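Side-chain contacts in peroxidase (Cellulomonas bogoriensis 69B4 = DSM 16987, PDB 6QZO), which binds heme b and probably works as a DyP-type peroxidase, oxidising substrates at the expense of hydrogen peroxide: residues 48-53 with 327-332; 174-179 with 231-236; 202-207 with 255-260. One frame throughout, in Å; residues are numbered along the deposited sequence.

Contact 1: 48-53 with 327-332. With HEM (protoporphyrin IX containing Fe), chain I.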
loop_
_atom_site.group_PDB
_atom_site.type_symbol
_atom_site.label_atom_id
_atom_site.label_comp_id
_atom_site.label_asym_id
_atom_site.label_seq_id
_atom_site.Cartn_x
_atom_site.Cartn_y
_atom_site.Cartn_z
ATOM N N ILE A 48 -5.786 -1.004 5.859
ATOM C CA ILE A 48 -5.428 -1.134 7.298
ATOM C C ILE A 48 -3.952 -0.790 7.506
ATOM O O ILE A 48 -3.112 -1.196 6.685
ATOM C CB ILE A 48 -5.702 -2.554 7.828
ATOM C CG1 ILE A 48 -5.590 -2.599 9.346
ATOM C CG2 ILE A 48 -4.799 -3.592 7.165
ATOM C CD1 ILE A 48 -6.292 -3.795 9.956
ATOM N N ALA A 49 -3.667 -0.094 8.602
ATOM C CA ALA A 49 -2.314 0.024 9.183
ATOM C C ALA A 49 -2.460 -0.283 10.667
ATOM O O ALA A 49 -3.218 0.431 11.322
ATOM C CB ALA A 49 -1.741 1.395 8.941
ATOM N N LEU A 50 -1.855 -1.371 11.143
ATOM C CA LEU A 50 -1.716 -1.621 12.590
ATOM C C LEU A 50 -0.401 -0.984 13.030
ATOM O O LEU A 50 0.664 -1.440 12.546
ATOM C CB LEU A 50 -1.673 -3.124 12.836
ATOM C CG LEU A 50 -2.926 -3.965 12.692
ATOM C CD1 LEU A 50 -3.969 -3.592 13.698
ATOM C CD2 LEU A 50 -3.509 -3.982 11.297
ATOM N N VAL A 51 -0.492 0.045 13.873
ATOM C CA VAL A 51 0.683 0.744 14.449
ATOM C C VAL A 51 0.842 0.333 15.917
ATOM O O VAL A 51 0.037 0.778 16.746
ATOM C CB VAL A 51 0.561 2.268 14.290
ATOM C CG1 VAL A 51 1.836 2.967 14.729
ATOM C CG2 VAL A 51 0.214 2.656 12.852
ATOM N N ALA A 52 1.824 -0.518 16.197
ATOM C CA ALA A 52 2.265 -0.877 17.553
ATOM C C ALA A 52 3.238 0.189 18.045
ATOM O O ALA A 52 4.182 0.534 17.299
ATOM C CB ALA A 52 2.905 -2.246 17.566
ATOM N N LEU A 53 3.014 0.686 19.263
ATOM C CA LEU A 53 3.925 1.655 19.902
ATOM C C LEU A 53 4.390 1.070 21.230
ATOM O O LEU A 53 3.670 0.230 21.792
ATOM C CB LEU A 53 3.213 3.001 20.072
ATOM C CG LEU A 53 2.712 3.635 18.765
ATOM C CD1 LEU A 53 1.226 3.378 18.567
ATOM C CD2 LEU A 53 2.993 5.129 18.745
ATOM N N LEU A 327 -2.339 -10.558 7.043
ATOM C CA LEU A 327 -2.472 -9.847 8.332
ATOM C C LEU A 327 -3.668 -10.473 9.023
ATOM O O LEU A 327 -4.785 -10.031 8.763
ATOM C CB LEU A 327 -2.721 -8.353 8.131
ATOM C CG LEU A 327 -1.547 -7.522 7.638
ATOM C CD1 LEU A 327 -1.756 -6.046 7.972
ATOM C CD2 LEU A 327 -0.223 -8.005 8.220
ATOM N N PHE A 328 -3.414 -11.506 9.807
ATOM C CA PHE A 328 -4.484 -12.282 10.477
ATOM C C PHE A 328 -4.822 -11.581 11.788
ATOM O O PHE A 328 -4.095 -11.780 12.789
ATOM C CB PHE A 328 -4.036 -13.724 10.678
ATOM C CG PHE A 328 -5.178 -14.643 10.982
ATOM C CD1 PHE A 328 -6.257 -14.729 10.120
ATOM C CD2 PHE A 328 -5.174 -15.420 12.118
ATOM C CE1 PHE A 328 -7.297 -15.594 10.373
ATOM C CE2 PHE A 328 -6.234 -16.264 12.395
ATOM C CZ PHE A 328 -7.288 -16.346 11.526
ATOM N N VAL A 329 -5.871 -10.760 11.760
ATOM C CA VAL A 329 -6.391 -10.011 12.942
ATOM C C VAL A 329 -7.666 -10.722 13.388
ATOM O O VAL A 329 -8.553 -10.900 12.538
ATOM C CB VAL A 329 -6.676 -8.542 12.575
ATOM C CG1 VAL A 329 -7.139 -7.734 13.785
ATOM C CG2 VAL A 329 -5.470 -7.874 11.925
ATOM N N THR A 330 -7.748 -11.151 14.652
ATOM C CA THR A 330 -8.972 -11.781 15.231
ATOM C C THR A 330 -9.391 -11.030 16.498
ATOM O O THR A 330 -8.519 -10.510 17.198
ATOM C CB THR A 330 -8.784 -13.273 15.516
ATOM O OG1 THR A 330 -7.946 -13.398 16.665
ATOM C CG2 THR A 330 -8.176 -14.035 14.355
ATOM N N TYR A 331 -10.697 -10.981 16.741
ATOM C CA TYR A 331 -11.336 -10.408 17.949
ATOM C C TYR A 331 -12.209 -11.475 18.615
ATOM O O TYR A 331 -12.945 -12.181 17.911
ATOM C CB TYR A 331 -12.174 -9.188 17.589
ATOM C CG TYR A 331 -11.376 -8.027 17.062
ATOM C CD1 TYR A 331 -10.702 -7.179 17.922
ATOM C CD2 TYR A 331 -11.320 -7.761 15.706
ATOM C CE1 TYR A 331 -9.966 -6.112 17.450
ATOM C CE2 TYR A 331 -10.580 -6.706 15.215
ATOM C CZ TYR A 331 -9.902 -5.875 16.092
ATOM O OH TYR A 331 -9.207 -4.797 15.618
ATOM N N GLN A 332 -12.115 -11.576 19.941
ATOM C CA GLN A 332 -12.841 -12.585 20.763
ATOM C C GLN A 332 -12.891 -12.105 22.221
ATOM O O GLN A 332 -12.015 -11.297 22.606
ATOM C CB GLN A 332 -12.157 -13.947 20.608
ATOM C CG GLN A 332 -10.675 -13.950 20.958
ATOM C CD GLN A 332 -9.794 -13.432 19.844
ATOM O OE1 GLN A 332 -9.855 -13.894 18.705
ATOM N NE2 GLN A 332 -8.952 -12.473 20.173
HETATM C CHA HEM I . -11.098 -20.637 7.281
HETATM C CHB HEM I . -7.187 -19.300 4.817
HETATM C CHC HEM I . -4.700 -19.007 8.949
HETATM C CHD HEM I . -8.717 -19.941 11.445
HETATM C C1A HEM I . -10.235 -20.328 6.266
HETATM C C2A HEM I . -10.545 -20.453 4.880
HETATM C C3A HEM I . -9.433 -20.089 4.192
HETATM C C4A HEM I . -8.458 -19.711 5.142
HETATM C CMA HEM I . -9.247 -20.063 2.687
HETATM C CAA HEM I . -11.841 -20.960 4.274
HETATM C CBA HEM I . -12.875 -19.862 4.024
HETATM C CGA HEM I . -13.434 -19.400 5.330
HETATM O O1A HEM I . -12.876 -18.409 5.878
HETATM O O2A HEM I . -14.415 -20.007 5.846
HETATM C C1B HEM I . -6.180 -19.117 5.757
HETATM C C2B HEM I . -4.859 -18.753 5.379
HETATM C C3B HEM I . -4.135 -18.670 6.544
HETATM C C4B HEM I . -5.081 -19.007 7.616
HETATM C CMB HEM I . -4.370 -18.491 3.957
HETATM C CAB HEM I . -2.738 -18.260 6.786
HETATM C CBB HEM I . -1.973 -17.663 5.873
HETATM C C1C HEM I . -5.564 -19.221 9.997
HETATM C C2C HEM I . -5.183 -19.196 11.338
HETATM C C3C HEM I . -6.302 -19.464 12.091
HETATM C C4C HEM I . -7.400 -19.651 11.162
HETATM C CMC HEM I . -3.823 -18.944 11.928
HETATM C CAC HEM I . -6.112 -19.475 13.566
HETATM C CBC HEM I . -7.039 -19.695 14.458
HETATM C C1D HEM I . -9.699 -20.212 10.471
HETATM C C2D HEM I . -11.088 -20.554 10.828
HETATM C C3D HEM I . -11.746 -20.767 9.675
HETATM C C4D HEM I . -10.746 -20.538 8.618
HETATM C CMD HEM I . -11.724 -20.702 12.200
HETATM C CAD HEM I . -13.221 -21.157 9.522
HETATM C CBD HEM I . -13.383 -22.692 9.524
HETATM C CGD HEM I . -14.816 -23.205 9.433
HETATM O O1D HEM I . -15.550 -23.226 10.444
HETATM O O2D HEM I . -15.286 -23.654 8.350
HETATM N NA HEM I . -8.958 -19.872 6.407
HETATM N NB HEM I . -6.265 -19.262 7.080
HETATM N NC HEM I . -6.894 -19.502 9.889
HETATM N ND HEM I . -9.556 -20.218 9.138
HETATM FE FE HEM I . -7.998 -19.822 8.142
#
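The axes of strands 48-53 and 327-332 cross at 75° and come within 10.4 Å, with I48 and L50 meeting L327 and V329 where two sheets face each other. Each sheet is four-stranded, antiparallel and ferredoxin-like, and the pair forms the dimeric alpha+beta barrel fold of DyP-type peroxidases. The contact is buried and purely apolar. CD1 of L327 carries most of it and lies 4.0 Å from CG2 of I48; the two side chains run alongside each other, antiparallel. The same methyl reaches CD2 of L50, which touches CG2 of V329, at 4.4 Å. F328 projects from the other side of its strand, into the heme pocket. Its CG is anti to the backbone N (chi1 -164°), which carries the ring onto the heme. The heme lies over one ring face, offset toward the rim, with F328 CE2 3.2 Å from heme C3C. CG2 of T330 lies over the other face. An alanine in place of F328 would remove this ring and is likely to leave a gap over pyrrole C, with the T330 methyl deprived of its support. T330 OG1 donates to OE1 of Q332 at 2.8 Å, in the carbonyl plane and on a lone pair.

Contact 2: 174-179 with 231-236. With HEM (protoporphyrin IX containing Fe), chain I.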
loop_
_atom_site.group_PDB
_atom_site.type_symbol
_atom_site.label_atom_id
_atom_site.label_comp_id
_atom_site.label_asym_id
_atom_site.label_seq_id
_atom_site.Cartn_x
_atom_site.Cartn_y
_atom_site.Cartn_z
ATOM N N TRP A 174 6.381 -1.261 15.436
ATOM C CA TRP A 174 6.155 -1.768 14.060
ATOM C C TRP A 174 4.874 -1.173 13.488
ATOM O O TRP A 174 4.034 -0.644 14.257
ATOM C CB TRP A 174 6.139 -3.300 14.004
ATOM C CG TRP A 174 5.283 -4.038 14.999
ATOM C CD1 TRP A 174 5.748 -4.783 16.047
ATOM C CD2 TRP A 174 3.851 -4.224 14.991
ATOM N NE1 TRP A 174 4.717 -5.385 16.703
ATOM C CE2 TRP A 174 3.539 -5.065 16.085
ATOM C CE3 TRP A 174 2.797 -3.747 14.206
ATOM C CZ2 TRP A 174 2.227 -5.427 16.408
ATOM C CZ3 TRP A 174 1.501 -4.117 14.517
ATOM C CH2 TRP A 174 1.220 -4.946 15.604
ATOM N N VAL A 175 4.775 -1.243 12.166
ATOM C CA VAL A 175 3.577 -0.891 11.349
ATOM C C VAL A 175 3.394 -2.006 10.330
ATOM O O VAL A 175 4.342 -2.278 9.575
ATOM C CB VAL A 175 3.742 0.457 10.637
ATOM C CG1 VAL A 175 2.480 0.857 9.902
ATOM C CG2 VAL A 175 4.187 1.557 11.584
ATOM N N GLN A 176 2.220 -2.635 10.345
ATOM C CA GLN A 176 1.815 -3.673 9.375
ATOM C C GLN A 176 0.694 -3.072 8.533
ATOM O O GLN A 176 -0.296 -2.619 9.109
ATOM C CB GLN A 176 1.393 -4.939 10.119
ATOM C CG GLN A 176 2.533 -5.538 10.938
ATOM C CD GLN A 176 2.171 -6.899 11.485
ATOM O OE1 GLN A 176 1.872 -7.833 10.741
ATOM N NE2 GLN A 176 2.184 -7.018 12.805
ATOM N N ARG A 177 0.883 -3.042 7.214
ATOM C CA ARG A 177 -0.041 -2.431 6.236
ATOM C C ARG A 177 -0.679 -3.572 5.454
ATOM O O ARG A 177 0.020 -4.553 5.145
ATOM C CB ARG A 177 0.729 -1.466 5.324
ATOM C CG ARG A 177 1.710 -0.581 6.083
ATOM C CD ARG A 177 2.467 0.369 5.157
ATOM N NE ARG A 177 3.142 1.412 5.885
ATOM C CZ ARG A 177 2.556 2.463 6.443
ATOM N NH1 ARG A 177 1.232 2.594 6.436
ATOM N NH2 ARG A 177 3.319 3.348 7.068
ATOM N N GLY A 178 -1.968 -3.463 5.163
ATOM C CA GLY A 178 -2.682 -4.489 4.391
ATOM C C GLY A 178 -3.794 -3.875 3.569
ATOM O O GLY A 178 -4.071 -2.655 3.753
ATOM N N PHE A 179 -4.426 -4.705 2.731
ATOM C CA PHE A 179 -5.414 -4.269 1.726
ATOM C C PHE A 179 -6.381 -5.402 1.382
ATOM O O PHE A 179 -6.061 -6.609 1.543
ATOM C CB PHE A 179 -4.709 -3.794 0.455
ATOM C CG PHE A 179 -3.800 -4.804 -0.196
ATOM C CD1 PHE A 179 -4.296 -5.719 -1.113
ATOM C CD2 PHE A 179 -2.445 -4.823 0.089
ATOM C CE1 PHE A 179 -3.461 -6.636 -1.725
ATOM C CE2 PHE A 179 -1.611 -5.739 -0.532
ATOM C CZ PHE A 179 -2.118 -6.646 -1.435
ATOM N N MET A 231 -7.787 -8.747 21.079
ATOM C CA MET A 231 -7.305 -8.651 19.687
ATOM C C MET A 231 -6.037 -9.492 19.565
ATOM O O MET A 231 -5.146 -9.323 20.401
ATOM C CB MET A 231 -7.001 -7.198 19.330
ATOM C CG MET A 231 -6.275 -7.034 18.010
ATOM S SD MET A 231 -5.998 -5.257 17.738
ATOM C CE MET A 231 -4.810 -5.335 16.411
ATOM N N VAL A 232 -6.007 -10.381 18.572
ATOM C CA VAL A 232 -4.793 -11.139 18.151
ATOM C C VAL A 232 -4.383 -10.619 16.774
ATOM O O VAL A 232 -5.264 -10.500 15.912
ATOM C CB VAL A 232 -5.064 -12.649 18.111
ATOM C CG1 VAL A 232 -3.951 -13.401 17.402
ATOM C CG2 VAL A 232 -5.297 -13.205 19.501
ATOM N N VAL A 233 -3.091 -10.334 16.600
ATOM C CA VAL A 233 -2.459 -10.057 15.287
ATOM C C VAL A 233 -1.367 -11.097 15.060
ATOM O O VAL A 233 -0.351 -11.038 15.776
ATOM C CB VAL A 233 -1.883 -8.634 15.225
ATOM C CG1 VAL A 233 -1.238 -8.324 13.891
ATOM C CG2 VAL A 233 -2.954 -7.609 15.527
ATOM N N ARG A 234 -1.607 -12.019 14.121
ATOM C CA ARG A 234 -0.574 -12.914 13.553
ATOM C C ARG A 234 -0.238 -12.414 12.146
ATOM O O ARG A 234 -1.161 -12.313 11.303
ATOM C CB ARG A 234 -1.074 -14.354 13.477
ATOM C CG ARG A 234 -1.553 -14.926 14.797
ATOM C CD ARG A 234 -0.432 -15.415 15.682
ATOM N NE ARG A 234 0.020 -16.742 15.367
ATOM C CZ ARG A 234 0.921 -17.424 16.058
ATOM N NH1 ARG A 234 1.546 -16.888 17.097
ATOM N NH2 ARG A 234 1.205 -18.649 15.658
ATOM N N ARG A 235 1.020 -12.069 11.922
ATOM C CA ARG A 235 1.590 -11.845 10.571
ATOM C C ARG A 235 1.952 -13.224 10.031
ATOM O O ARG A 235 2.871 -13.856 10.603
ATOM C CB ARG A 235 2.816 -10.937 10.660
ATOM C CG ARG A 235 3.250 -10.353 9.329
ATOM C CD ARG A 235 4.487 -9.501 9.473
ATOM N NE ARG A 235 4.989 -8.985 8.211
ATOM C CZ ARG A 235 4.475 -7.969 7.526
ATOM N NH1 ARG A 235 3.387 -7.341 7.944
ATOM N NH2 ARG A 235 5.048 -7.569 6.401
ATOM N N ILE A 236 1.219 -13.719 9.037
ATOM C CA ILE A 236 1.408 -15.116 8.548
ATOM C C ILE A 236 1.871 -15.035 7.096
ATOM O O ILE A 236 1.079 -14.617 6.238
ATOM C CB ILE A 236 0.150 -15.992 8.725
ATOM C CG1 ILE A 236 -0.474 -15.820 10.111
ATOM C CG2 ILE A 236 0.498 -17.448 8.464
ATOM C CD1 ILE A 236 -1.772 -16.587 10.289
HETATM C CHA HEM I . -11.098 -20.637 7.281
HETATM C CHB HEM I . -7.187 -19.300 4.817
HETATM C CHC HEM I . -4.700 -19.007 8.949
HETATM C CHD HEM I . -8.717 -19.941 11.445
HETATM C C1A HEM I . -10.235 -20.328 6.266
HETATM C C2A HEM I . -10.545 -20.453 4.880
HETATM C C3A HEM I . -9.433 -20.089 4.192
HETATM C C4A HEM I . -8.458 -19.711 5.142
HETATM C CMA HEM I . -9.247 -20.063 2.687
HETATM C CAA HEM I . -11.841 -20.960 4.274
HETATM C CBA HEM I . -12.875 -19.862 4.024
HETATM C CGA HEM I . -13.434 -19.400 5.330
HETATM O O1A HEM I . -12.876 -18.409 5.878
HETATM O O2A HEM I . -14.415 -20.007 5.846
HETATM C C1B HEM I . -6.180 -19.117 5.757
HETATM C C2B HEM I . -4.859 -18.753 5.379
HETATM C C3B HEM I . -4.135 -18.670 6.544
HETATM C C4B HEM I . -5.081 -19.007 7.616
HETATM C CMB HEM I . -4.370 -18.491 3.957
HETATM C CAB HEM I . -2.738 -18.260 6.786
HETATM C CBB HEM I . -1.973 -17.663 5.873
HETATM C C1C HEM I . -5.564 -19.221 9.997
HETATM C C2C HEM I . -5.183 -19.196 11.338
HETATM C C3C HEM I . -6.302 -19.464 12.091
HETATM C C4C HEM I . -7.400 -19.651 11.162
HETATM C CMC HEM I . -3.823 -18.944 11.928
HETATM C CAC HEM I . -6.112 -19.475 13.566
HETATM C CBC HEM I . -7.039 -19.695 14.458
HETATM C C1D HEM I . -9.699 -20.212 10.471
HETATM C C2D HEM I . -11.088 -20.554 10.828
HETATM C C3D HEM I . -11.746 -20.767 9.675
HETATM C C4D HEM I . -10.746 -20.538 8.618
HETATM C CMD HEM I . -11.724 -20.702 12.200
HETATM C CAD HEM I . -13.221 -21.157 9.522
HETATM C CBD HEM I . -13.383 -22.692 9.524
HETATM C CGD HEM I . -14.816 -23.205 9.433
HETATM O O1D HEM I . -15.550 -23.226 10.444
HETATM O O2D HEM I . -15.286 -23.654 8.350
HETATM N NA HEM I . -8.958 -19.872 6.407
HETATM N NB HEM I . -6.265 -19.262 7.080
HETATM N NC HEM I . -6.894 -19.502 9.889
HETATM N ND HEM I . -9.556 -20.218 9.138
HETATM FE FE HEM I . -7.998 -19.822 8.142
HETATM O O HOH W 1 2.209 -9.818 14.291
HETATM O O HOH W 2 2.974 -4.929 6.457
#
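Q176 reaches across from strand 174-179 to V233 and R235 of strand 231-236, and so ties the N-terminal sheet to the C-terminal one in the barrel interior. M231 comes first in this segment and packs on L50 of the facing sheet. V232 turns to the other side, onto T330. V233 presents CG1 to the amide end of Q176, 3.8 Å from NE2. The two side chains extend toward each other. A water links the amide to the main chain of V233: it accepts from Q176 NE2 and donates to V233 O. NE2 also sits over one face of the W174 ring, offset toward its rim.

R234 points away and forms a salt bridge with D132. R235 makes the main polar link. Its CG is anti to the backbone N (chi1 -165°) and the chain is extended to NE; this reach brings NH1 beside the glutamine. R235 NH1 donates to OE1 of Q176 at 3.2 Å, with an N-H...O angle of 168°. OE1 lies at the edge of the guanidinium, in its plane, but the donor is tilted 27° from the carbonyl plane. A second water, also at that edge, accepts from NH1 and from the backbone N of R177. OE1 of Q176 also lies alongside the R235 chain, 3.2 Å from its CG. Y312 and W138 make cation-pi contacts with this arginine. I236 ends the segment in the heme pocket, its CD1 3.5 Å from heme CMC.

Strand 229-238 runs between strands 323-332 and 356-366, while strand 170-179 is paired with strand 47-55.

Contact 3: 202-207 with 255-260. With HEM (protoporphyrin IX containing Fe), chain I.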
loop_
_atom_site.group_PDB
_atom_site.type_symbol
_atom_site.label_atom_id
_atom_site.label_comp_id
_atom_site.label_asym_id
_atom_site.label_seq_id
_atom_site.Cartn_x
_atom_site.Cartn_y
_atom_site.Cartn_z
ATOM N N GLY A 202 -13.211 -15.757 4.732
ATOM C CA GLY A 202 -14.180 -15.042 5.588
ATOM C C GLY A 202 -15.566 -15.656 5.589
ATOM O O GLY A 202 -16.459 -15.115 6.257
ATOM N N THR A 203 -15.734 -16.785 4.907
ATOM C CA THR A 203 -17.042 -17.448 4.665
ATOM C C THR A 203 -17.683 -17.880 5.990
ATOM O O THR A 203 -18.816 -17.461 6.252
ATOM C CB THR A 203 -16.842 -18.632 3.721
ATOM O OG1 THR A 203 -16.247 -18.106 2.529
ATOM C CG2 THR A 203 -18.127 -19.355 3.415
ATOM N N ALA A 204 -17.012 -18.742 6.758
ATOM C CA ALA A 204 -17.513 -19.316 8.034
ATOM C C ALA A 204 -16.931 -18.521 9.206
ATOM O O ALA A 204 -16.046 -19.041 9.900
ATOM C CB ALA A 204 -17.153 -20.781 8.123
ATOM N N ASN A 205 -17.388 -17.281 9.373
ATOM C CA ASN A 205 -16.900 -16.341 10.421
ATOM C C ASN A 205 -17.908 -16.335 11.579
ATOM O O ASN A 205 -19.071 -16.746 11.376
ATOM C CB ASN A 205 -16.667 -14.942 9.839
ATOM C CG ASN A 205 -15.536 -14.187 10.505
ATOM O OD1 ASN A 205 -15.067 -14.569 11.577
ATOM N ND2 ASN A 205 -15.073 -13.127 9.865
ATOM N N LEU A 206 -17.465 -15.885 12.752
ATOM C CA LEU A 206 -18.335 -15.575 13.913
ATOM C C LEU A 206 -19.350 -14.518 13.477
ATOM O O LEU A 206 -18.935 -13.519 12.856
ATOM C CB LEU A 206 -17.464 -15.072 15.066
ATOM C CG LEU A 206 -18.218 -14.550 16.284
ATOM C CD1 LEU A 206 -19.218 -15.591 16.775
ATOM C CD2 LEU A 206 -17.255 -14.171 17.404
ATOM N N ASP A 207 -20.632 -14.759 13.746
ATOM C CA ASP A 207 -21.715 -13.754 13.586
ATOM C C ASP A 207 -21.954 -13.076 14.930
ATOM O O ASP A 207 -22.601 -13.637 15.812
ATOM C CB ASP A 207 -23.016 -14.374 13.073
ATOM C CG ASP A 207 -24.060 -13.342 12.698
ATOM O OD1 ASP A 207 -23.870 -12.158 13.041
ATOM O OD2 ASP A 207 -25.043 -13.728 12.048
ATOM N N ILE A 255 -7.338 -26.797 1.858
ATOM C CA ILE A 255 -8.314 -25.928 2.574
ATOM C C ILE A 255 -9.587 -26.714 2.896
ATOM O O ILE A 255 -10.108 -26.527 4.003
ATOM C CB ILE A 255 -8.616 -24.673 1.734
ATOM C CG1 ILE A 255 -7.362 -23.814 1.550
ATOM C CG2 ILE A 255 -9.776 -23.873 2.329
ATOM C CD1 ILE A 255 -6.753 -23.302 2.829
ATOM N N GLY A 256 -10.070 -27.513 1.941
ATOM C CA GLY A 256 -11.369 -28.210 1.977
ATOM C C GLY A 256 -12.454 -27.447 1.229
ATOM O O GLY A 256 -13.621 -27.833 1.365
ATOM N N ARG A 257 -12.090 -26.406 0.462
ATOM C CA ARG A 257 -13.036 -25.601 -0.361
ATOM C C ARG A 257 -12.424 -25.293 -1.739
ATOM O O ARG A 257 -11.180 -25.246 -1.852
ATOM C CB ARG A 257 -13.413 -24.298 0.358
ATOM C CG ARG A 257 -13.901 -24.494 1.786
ATOM C CD ARG A 257 -14.262 -23.197 2.477
ATOM N NE ARG A 257 -15.652 -22.961 2.151
ATOM C CZ ARG A 257 -16.675 -22.923 2.992
ATOM N NH1 ARG A 257 -16.509 -23.036 4.298
ATOM N NH2 ARG A 257 -17.884 -22.738 2.485
ATOM N N THR A 258 -13.264 -25.060 -2.748
ATOM C CA THR A 258 -12.833 -24.833 -4.157
ATOM C C THR A 258 -12.357 -23.393 -4.307
ATOM O O THR A 258 -12.798 -22.536 -3.507
ATOM C CB THR A 258 -13.936 -25.151 -5.171
ATOM O OG1 THR A 258 -14.969 -24.187 -4.981
ATOM C CG2 THR A 258 -14.484 -26.553 -5.024
ATOM N N LEU A 259 -11.489 -23.131 -5.282
ATOM C CA LEU A 259 -10.904 -21.779 -5.482
ATOM C C LEU A 259 -11.877 -20.915 -6.279
ATOM O O LEU A 259 -12.000 -19.715 -5.953
ATOM C CB LEU A 259 -9.535 -21.920 -6.150
ATOM C CG LEU A 259 -8.461 -22.439 -5.196
ATOM C CD1 LEU A 259 -7.288 -23.043 -5.957
ATOM C CD2 LEU A 259 -8.000 -21.320 -4.264
ATOM N N ARG A 260 -12.591 -21.509 -7.233
ATOM C CA ARG A 260 -13.491 -20.749 -8.132
ATOM C C ARG A 260 -14.647 -20.198 -7.295
ATOM O O ARG A 260 -14.701 -18.972 -7.141
ATOM C CB ARG A 260 -13.967 -21.612 -9.303
ATOM C CG ARG A 260 -14.667 -20.817 -10.399
ATOM C CD ARG A 260 -15.136 -21.686 -11.558
ATOM N NE ARG A 260 -16.548 -22.109 -11.603
ATOM C CZ ARG A 260 -17.040 -23.231 -11.068
ATOM N NH1 ARG A 260 -16.259 -24.049 -10.380
ATOM N NH2 ARG A 260 -18.327 -23.514 -11.206
HETATM C CHA HEM I . -11.098 -20.637 7.281
HETATM C CHB HEM I . -7.187 -19.300 4.817
HETATM C CHC HEM I . -4.700 -19.007 8.949
HETATM C CHD HEM I . -8.717 -19.941 11.445
HETATM C C1A HEM I . -10.235 -20.328 6.266
HETATM C C2A HEM I . -10.545 -20.453 4.880
HETATM C C3A HEM I . -9.433 -20.089 4.192
HETATM C C4A HEM I . -8.458 -19.711 5.142
HETATM C CMA HEM I . -9.247 -20.063 2.687
HETATM C CAA HEM I . -11.841 -20.960 4.274
HETATM C CBA HEM I . -12.875 -19.862 4.024
HETATM C CGA HEM I . -13.434 -19.400 5.330
HETATM O O1A HEM I . -12.876 -18.409 5.878
HETATM O O2A HEM I . -14.415 -20.007 5.846
HETATM C C1B HEM I . -6.180 -19.117 5.757
HETATM C C2B HEM I . -4.859 -18.753 5.379
HETATM C C3B HEM I . -4.135 -18.670 6.544
HETATM C C4B HEM I . -5.081 -19.007 7.616
HETATM C CMB HEM I . -4.370 -18.491 3.957
HETATM C CAB HEM I . -2.738 -18.260 6.786
HETATM C CBB HEM I . -1.973 -17.663 5.873
HETATM C C1C HEM I . -5.564 -19.221 9.997
HETATM C C2C HEM I . -5.183 -19.196 11.338
HETATM C C3C HEM I . -6.302 -19.464 12.091
HETATM C C4C HEM I . -7.400 -19.651 11.162
HETATM C CMC HEM I . -3.823 -18.944 11.928
HETATM C CAC HEM I . -6.112 -19.475 13.566
HETATM C CBC HEM I . -7.039 -19.695 14.458
HETATM C C1D HEM I . -9.699 -20.212 10.471
HETATM C C2D HEM I . -11.088 -20.554 10.828
HETATM C C3D HEM I . -11.746 -20.767 9.675
HETATM C C4D HEM I . -10.746 -20.538 8.618
HETATM C CMD HEM I . -11.724 -20.702 12.200
HETATM C CAD HEM I . -13.221 -21.157 9.522
HETATM C CBD HEM I . -13.383 -22.692 9.524
HETATM C CGD HEM I . -14.816 -23.205 9.433
HETATM O O1D HEM I . -15.550 -23.226 10.444
HETATM O O2D HEM I . -15.286 -23.654 8.350
HETATM N NA HEM I . -8.958 -19.872 6.407
HETATM N NB HEM I . -6.265 -19.262 7.080
HETATM N NC HEM I . -6.894 -19.502 9.889
HETATM N ND HEM I . -9.556 -20.218 9.138
HETATM FE FE HEM I . -7.998 -19.822 8.142
#
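The heme propionate site is where T203 and A204 of loop 202-207 meet R257, which follows helix 248-255. G202 closes the GxxDG motif of the family, here with glutamate for the usual aspartate. Its backbone N donates to O1A of the heme at 2.9 Å, and the N of A204 donates to O2A at 3.0 Å. Both bonds are nearly straight, at 163° and 167°. One carboxylate is therefore gripped at each oxygen by a main-chain N-H. The backbone angles of G202 would press a side chain against the preceding carbonyl O, so glycine suits this turn.

T203 lies over one face of the R257 guanidinium, with CG2 3.5 Å from NH2. R257 is bent at chi3 (88°), which swings its flat end up to the threonine. CD of R257 packs on CAA of the propionate arm at 3.8 Å. CB of A204 comes 3.4 Å from O2D of the second propionate. R257 NE is hydrogen-bonded to the O of G262, and T203 OG1 to E270. R307 NH1 is also hydrogen-bonded to the heme.

R257 NH1 stays 4.0 Å from O2A and makes no hydrogen bond to it. The arginine charge would thus probably help balance the propionate at longer range, while main-chain donors hold the carboxylate directly.

Contacts 1 and 2 form one continuous core, their centres 5 Å apart. Each joins a strand of the N-terminal sheet to a strand of the C-terminal sheet. Within the sheets they are tied by probable backbone bonds: F328 N to R234 O at 2.8 Å and L50 N to Q176 O at 2.9 Å. CD2 of L327 packs on OE1 of Q176. Contact 3 lies about 21 Å from both, between centres, yet its nearest atoms are about 5 Å from contact 1 and 11 Å from contact 2. The heme connects all three: contact 1 reaches pyrrole C, contact 2 the edge made by the pyrrole B vinyl and the pyrrole C methyl, and contact 3 the propionates.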